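Local coordinates for ancylostoma secreted protein 1 (Necator americanus, PDB 3NT8) that is a secreted two-CAP-domain protein of a human hookworm, associated with the transition of infective larvae to parasitism, at residues I96-A100 with I176-Y182; E222-Q226 with T234-D239. All blocks are in the same frame, centred on the assembly; numbering follows the deposited sequence.

Contact 1: residues I96-A100 with I176-Y182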
loop_
_atom_site.group_PDB
_atom_site.type_symbol
_atom_site.label_atom_id
_atom_site.label_comp_id
_atom_site.label_asym_id
_atom_site.label_seq_id
_atom_site.Cartn_x
_atom_site.Cartn_y
_atom_site.Cartn_z
ATOM N N ILE A 96 2.445 10.555 -14.744
ATOM C CA ILE A 96 3.665 10.809 -13.945
ATOM C C ILE A 96 4.073 9.640 -13.027
ATOM O O ILE A 96 3.199 8.999 -12.373
ATOM C CB ILE A 96 3.543 12.120 -13.097
ATOM C CG1 ILE A 96 3.293 13.327 -14.023
ATOM C CG2 ILE A 96 4.804 12.342 -12.209
ATOM C CD1 ILE A 96 2.582 14.451 -13.357
ATOM N N GLN A 97 5.393 9.404 -12.943
ATOM C CA GLN A 97 5.905 8.263 -12.171
ATOM C C GLN A 97 5.794 8.437 -10.668
ATOM O O GLN A 97 5.985 9.549 -10.150
ATOM C CB GLN A 97 7.336 7.870 -12.562
ATOM C CG GLN A 97 8.408 8.941 -12.462
ATOM C CD GLN A 97 9.528 8.731 -13.517
ATOM O OE1 GLN A 97 9.456 7.826 -14.373
ATOM N NE2 GLN A 97 10.558 9.577 -13.457
ATOM N N GLY A 98 5.459 7.339 -9.981
ATOM C CA GLY A 98 5.495 7.297 -8.523
ATOM C C GLY A 98 4.317 7.912 -7.778
ATOM O O GLY A 98 4.321 7.960 -6.540
ATOM N N VAL A 99 3.293 8.366 -8.508
ATOM C CA VAL A 99 2.247 9.184 -7.891
ATOM C C VAL A 99 0.830 8.867 -8.375
ATOM O O VAL A 99 0.641 8.353 -9.492
ATOM C CB VAL A 99 2.520 10.710 -8.101
ATOM C CG1 VAL A 99 3.793 11.165 -7.289
ATOM C CG2 VAL A 99 2.619 11.037 -9.638
ATOM N N ALA A 100 -0.143 9.191 -7.514
ATOM C CA ALA A 100 -1.542 9.191 -7.907
ATOM C C ALA A 100 -1.941 10.643 -8.304
ATOM O O ALA A 100 -1.327 11.595 -7.886
ATOM C CB ALA A 100 -2.379 8.676 -6.761
ATOM N N ILE A 176 -0.997 15.835 -7.514
ATOM C CA ILE A 176 -0.442 14.488 -7.500
ATOM C C ILE A 176 0.053 14.166 -6.102
ATOM O O ILE A 176 0.374 15.081 -5.329
ATOM C CB ILE A 176 0.750 14.282 -8.516
ATOM C CG1 ILE A 176 1.722 15.436 -8.478
ATOM C CG2 ILE A 176 0.279 14.079 -9.921
ATOM C CD1 ILE A 176 2.992 15.073 -9.122
ATOM N N TYR A 177 0.104 12.877 -5.776
ATOM C CA TYR A 177 0.298 12.425 -4.380
ATOM C C TYR A 177 1.203 11.233 -4.397
ATOM O O TYR A 177 1.037 10.383 -5.245
ATOM C CB TYR A 177 -1.046 11.980 -3.759
ATOM C CG TYR A 177 -2.124 13.008 -3.829
ATOM C CD1 TYR A 177 -2.466 13.776 -2.698
ATOM C CD2 TYR A 177 -2.868 13.170 -4.971
ATOM C CE1 TYR A 177 -3.493 14.680 -2.766
ATOM C CE2 TYR A 177 -3.900 14.078 -5.020
ATOM C CZ TYR A 177 -4.214 14.821 -3.915
ATOM O OH TYR A 177 -5.183 15.764 -3.954
ATOM N N ASN A 178 2.145 11.148 -3.466
ATOM C CA ASN A 178 3.060 10.041 -3.420
ATOM C C ASN A 178 2.474 8.766 -2.747
ATOM O O ASN A 178 3.238 7.896 -2.288
ATOM C CB ASN A 178 4.366 10.435 -2.716
ATOM C CG ASN A 178 4.184 10.673 -1.190
ATOM O OD1 ASN A 178 3.075 10.951 -0.720
ATOM N ND2 ASN A 178 5.290 10.585 -0.429
ATOM N N GLY A 179 1.147 8.676 -2.666
ATOM C CA GLY A 179 0.513 7.465 -2.160
ATOM C C GLY A 179 -0.720 7.201 -3.003
ATOM O O GLY A 179 -1.334 8.149 -3.555
ATOM N N VAL A 180 -1.099 5.928 -3.055
ATOM C CA VAL A 180 -2.247 5.478 -3.811
ATOM C C VAL A 180 -3.443 5.098 -2.878
ATOM O O VAL A 180 -3.346 4.161 -2.066
ATOM C CB VAL A 180 -1.804 4.295 -4.747
ATOM C CG1 VAL A 180 -2.978 3.782 -5.571
ATOM C CG2 VAL A 180 -0.643 4.786 -5.664
ATOM N N GLY A 181 -4.571 5.804 -2.999
ATOM C CA GLY A 181 -5.730 5.544 -2.125
ATOM C C GLY A 181 -6.899 4.835 -2.786
ATOM O O GLY A 181 -7.881 4.473 -2.117
ATOM N N TYR A 182 -6.796 4.626 -4.097
ATOM C CA TYR A 182 -7.826 3.949 -4.852
ATOM C C TYR A 182 -7.626 2.408 -5.057
ATOM O O TYR A 182 -8.113 1.824 -6.046
ATOM C CB TYR A 182 -8.039 4.683 -6.164
ATOM C CG TYR A 182 -6.761 4.964 -6.917
ATOM C CD1 TYR A 182 -6.198 3.966 -7.708
ATOM C CD2 TYR A 182 -6.123 6.215 -6.860
ATOM C CE1 TYR A 182 -5.033 4.181 -8.402
ATOM C CE2 TYR A 182 -4.939 6.461 -7.584
ATOM C CZ TYR A 182 -4.410 5.419 -8.359
ATOM O OH TYR A 182 -3.232 5.529 -9.087
#
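Two small apolar clusters flank the point where I96-A100 meets I176-Y182. In the first, I176 CG2 lies 3.8 Å from V99 CG2 and 4.2 Å from I96 CD1, so one isoleucine methyl meets the side chains of I96 and V99; helix 76-85 covers this group, M78 touching V99 and I176, and L82 touching I96. The second cluster is built round A100, whose CB meets the ring edge of Y182, 3.5 Å from CE2, and lies 4.4 Å from V180 CG2. The CA-to-CB bond of Y182 points sideways, but its ring comes back to A100, and helix 147-153 packs against both A100 and Y182. Between the clusters runs the backbone pairing. A100 and Y177 form an antiparallel hydrogen-bonded pair: A100 N donates to Y177 O at 2.8 Å, and Y177 N returns a bond to A100 O at 2.9 Å. A supporting CA-H...O contact brings I176 CA to 3.0 Å from A100 O. The type II turn from I96 to V99, with G98 at positive phi, delivers A100 to this register. At the polar edge, the Y177 hydroxyl bonds to H44, and the N178 amide group bonds to K159 and T158, so these ends serve the neighbouring elements. Strand 100-107 is an outer strand of the four-stranded sheet in the first CAP domain, and strand 170-177 is its neighbour. The chemistry is consistent with main-chain pairing fixing the register, while the side chains fill the space toward helices 76-85 and 147-153.

Contact 2: residues E222-Q226 with T234-D239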
loop_
_atom_site.group_PDB
_atom_site.type_symbol
_atom_site.label_atom_id
_atom_site.label_comp_id
_atom_site.label_asym_id
_atom_site.label_seq_id
_atom_site.Cartn_x
_atom_site.Cartn_y
_atom_site.Cartn_z
ATOM N N GLU A 222 19.462 4.270 2.008
ATOM C CA GLU A 222 19.231 2.866 1.594
ATOM C C GLU A 222 20.542 2.134 1.595
ATOM O O GLU A 222 21.554 2.657 1.096
ATOM C CB GLU A 222 18.594 2.803 0.195
ATOM C CG GLU A 222 17.211 3.412 0.099
ATOM C CD GLU A 222 16.219 2.684 1.004
ATOM O OE1 GLU A 222 16.321 1.446 1.097
ATOM O OE2 GLU A 222 15.366 3.344 1.656
ATOM N N THR A 223 20.554 0.941 2.187
ATOM C CA THR A 223 21.783 0.176 2.238
ATOM C C THR A 223 21.577 -1.218 1.623
ATOM O O THR A 223 20.441 -1.651 1.382
ATOM C CB THR A 223 22.238 -0.003 3.647
ATOM O OG1 THR A 223 21.159 -0.540 4.389
ATOM C CG2 THR A 223 22.662 1.341 4.282
ATOM N N ASN A 224 22.672 -1.929 1.392
ATOM C CA ASN A 224 22.594 -3.260 0.810
ATOM C C ASN A 224 23.683 -4.104 1.438
ATOM O O ASN A 224 24.649 -4.445 0.773
ATOM C CB ASN A 224 22.743 -3.245 -0.742
ATOM C CG ASN A 224 22.713 -4.688 -1.361
ATOM O OD1 ASN A 224 21.954 -5.557 -0.903
ATOM N ND2 ASN A 224 23.534 -4.929 -2.398
ATOM N N GLN A 225 23.535 -4.403 2.718
ATOM C CA GLN A 225 24.508 -5.248 3.414
ATOM C C GLN A 225 24.089 -6.734 3.555
ATOM O O GLN A 225 24.962 -7.602 3.724
ATOM C CB GLN A 225 24.866 -4.630 4.765
ATOM C CG GLN A 225 23.626 -4.408 5.701
ATOM C CD GLN A 225 23.927 -3.606 7.000
ATOM O OE1 GLN A 225 24.452 -2.466 6.960
ATOM N NE2 GLN A 225 23.545 -4.200 8.163
ATOM N N GLN A 226 22.774 -7.008 3.480
ATOM C CA GLN A 226 22.245 -8.358 3.707
ATOM C C GLN A 226 22.700 -9.283 2.586
ATOM O O GLN A 226 23.218 -10.382 2.860
ATOM C CB GLN A 226 20.713 -8.363 3.833
ATOM C CG GLN A 226 20.192 -7.686 5.095
ATOM C CD GLN A 226 18.673 -7.819 5.324
ATOM O OE1 GLN A 226 18.106 -8.866 5.131
ATOM N NE2 GLN A 226 18.023 -6.725 5.725
ATOM N N THR A 234 17.368 -3.488 -1.636
ATOM C CA THR A 234 17.971 -2.812 -0.514
ATOM C C THR A 234 17.433 -3.425 0.741
ATOM O O THR A 234 16.380 -4.038 0.727
ATOM C CB THR A 234 17.633 -1.284 -0.506
ATOM O OG1 THR A 234 16.216 -1.066 -0.559
ATOM C CG2 THR A 234 18.253 -0.602 -1.703
ATOM N N ASP A 235 18.148 -3.205 1.842
ATOM C CA ASP A 235 17.824 -3.789 3.119
ATOM C C ASP A 235 16.471 -3.355 3.646
ATOM O O ASP A 235 15.824 -4.131 4.326
ATOM C CB ASP A 235 18.911 -3.485 4.146
ATOM C CG ASP A 235 20.238 -4.069 3.766
ATOM O OD1 ASP A 235 20.306 -5.183 3.182
ATOM O OD2 ASP A 235 21.260 -3.419 4.068
ATOM N N SER A 236 16.047 -2.125 3.352
ATOM C CA SER A 236 14.801 -1.641 3.868
ATOM C C SER A 236 13.676 -2.451 3.244
ATOM O O SER A 236 12.773 -2.913 3.950
ATOM C CB SER A 236 14.656 -0.106 3.646
ATOM O OG SER A 236 14.134 0.235 2.354
ATOM N N VAL A 237 13.763 -2.683 1.933
ATOM C CA VAL A 237 12.733 -3.424 1.190
ATOM C C VAL A 237 12.651 -4.887 1.633
ATOM O O VAL A 237 11.538 -5.412 1.771
ATOM C CB VAL A 237 12.881 -3.279 -0.334
ATOM C CG1 VAL A 237 11.676 -3.877 -1.095
ATOM C CG2 VAL A 237 13.020 -1.759 -0.730
ATOM N N ARG A 238 13.811 -5.501 1.898
ATOM C CA ARG A 238 13.894 -6.861 2.399
ATOM C C ARG A 238 13.128 -6.952 3.699
ATOM O O ARG A 238 12.279 -7.840 3.869
ATOM C CB ARG A 238 15.342 -7.300 2.612
ATOM C CG ARG A 238 16.215 -7.320 1.327
ATOM C CD ARG A 238 17.672 -7.773 1.553
ATOM N NE ARG A 238 18.356 -7.926 0.271
ATOM C CZ ARG A 238 19.344 -7.150 -0.171
ATOM N NH1 ARG A 238 19.810 -6.157 0.578
ATOM N NH2 ARG A 238 19.873 -7.369 -1.368
ATOM N N ASP A 239 13.446 -6.063 4.639
ATOM C CA ASP A 239 12.794 -6.086 5.965
ATOM C C ASP A 239 11.288 -5.788 5.887
ATOM O O ASP A 239 10.527 -6.248 6.715
ATOM C CB ASP A 239 13.435 -5.105 6.919
ATOM C CG ASP A 239 14.890 -5.407 7.197
ATOM O OD1 ASP A 239 15.290 -6.607 7.226
ATOM O OD2 ASP A 239 15.631 -4.421 7.426
HETATM O O HOH W 1 18.073 -0.039 3.241
#
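Backbone and side-chain hydrogen bonds tie the loop E222-Q226 to the first turn of helix 235-253. The main-chain link is D235 N to T223 O, 2.8 Å and almost straight at 170°, which satisfies an amide at the helix start; T234 holds the N-cap position, but its side chain makes no capping bond. Carboxylates gather most of the remaining bonds. D235 points into the curve of the loop: its OD2 accepts from Q225 N at 2.8 Å and from T223 OG1 at 2.9 Å, while its OD1 accepts from Q226 N at 3.1 Å. E222 OE1 takes the hydroxyls of T234 (OG1, 3.0 Å) and S236 (OG, 2.8 Å), S236 also bonding to N319. Farther along, Q226 NE2 donates to D239 OD1 at 3.1 Å. The positive charge comes from R238, whose NH1 forms a salt bridge with D235 OD1 at 2.8 Å inside the helix, weak as a hydrogen bond; NH1 and NH2 both donate to N224 OD1, at 2.7 and 2.8 Å, and NE pairs with E281 of helix 278-288. Water 1 joins the two segments, accepting from T223 N and S236 N, both at 2.9 Å, and donating to E222 OE1 at 3.1 Å. T223 O and water 1 thus meet the first helix amides, and a first-turn aspartate binds amides of the preceding loop, at the N-terminus of the opening helix of the second CAP domain.

How the contacts relate
The two contacts belong to different CAP domains and do not touch: their centres lie 24 Å apart and their nearest atoms about 13 Å. Contact 1 is partly buried, joining the turn that leads into an outer strand to the end of its sheet neighbour and the loop beyond, and relies on aliphatic and aromatic packing around a single backbone pair. Contact 2 sits at the surface, where a loop meets a helix start, and depends on carboxylates, hydroxyls, an arginine and a bridging water. Their spans differ as well: contact 1 brings together segments 76 residues apart, joining the edge strand to the sheet of the first domain, whereas contact 2 joins segments only eight residues apart.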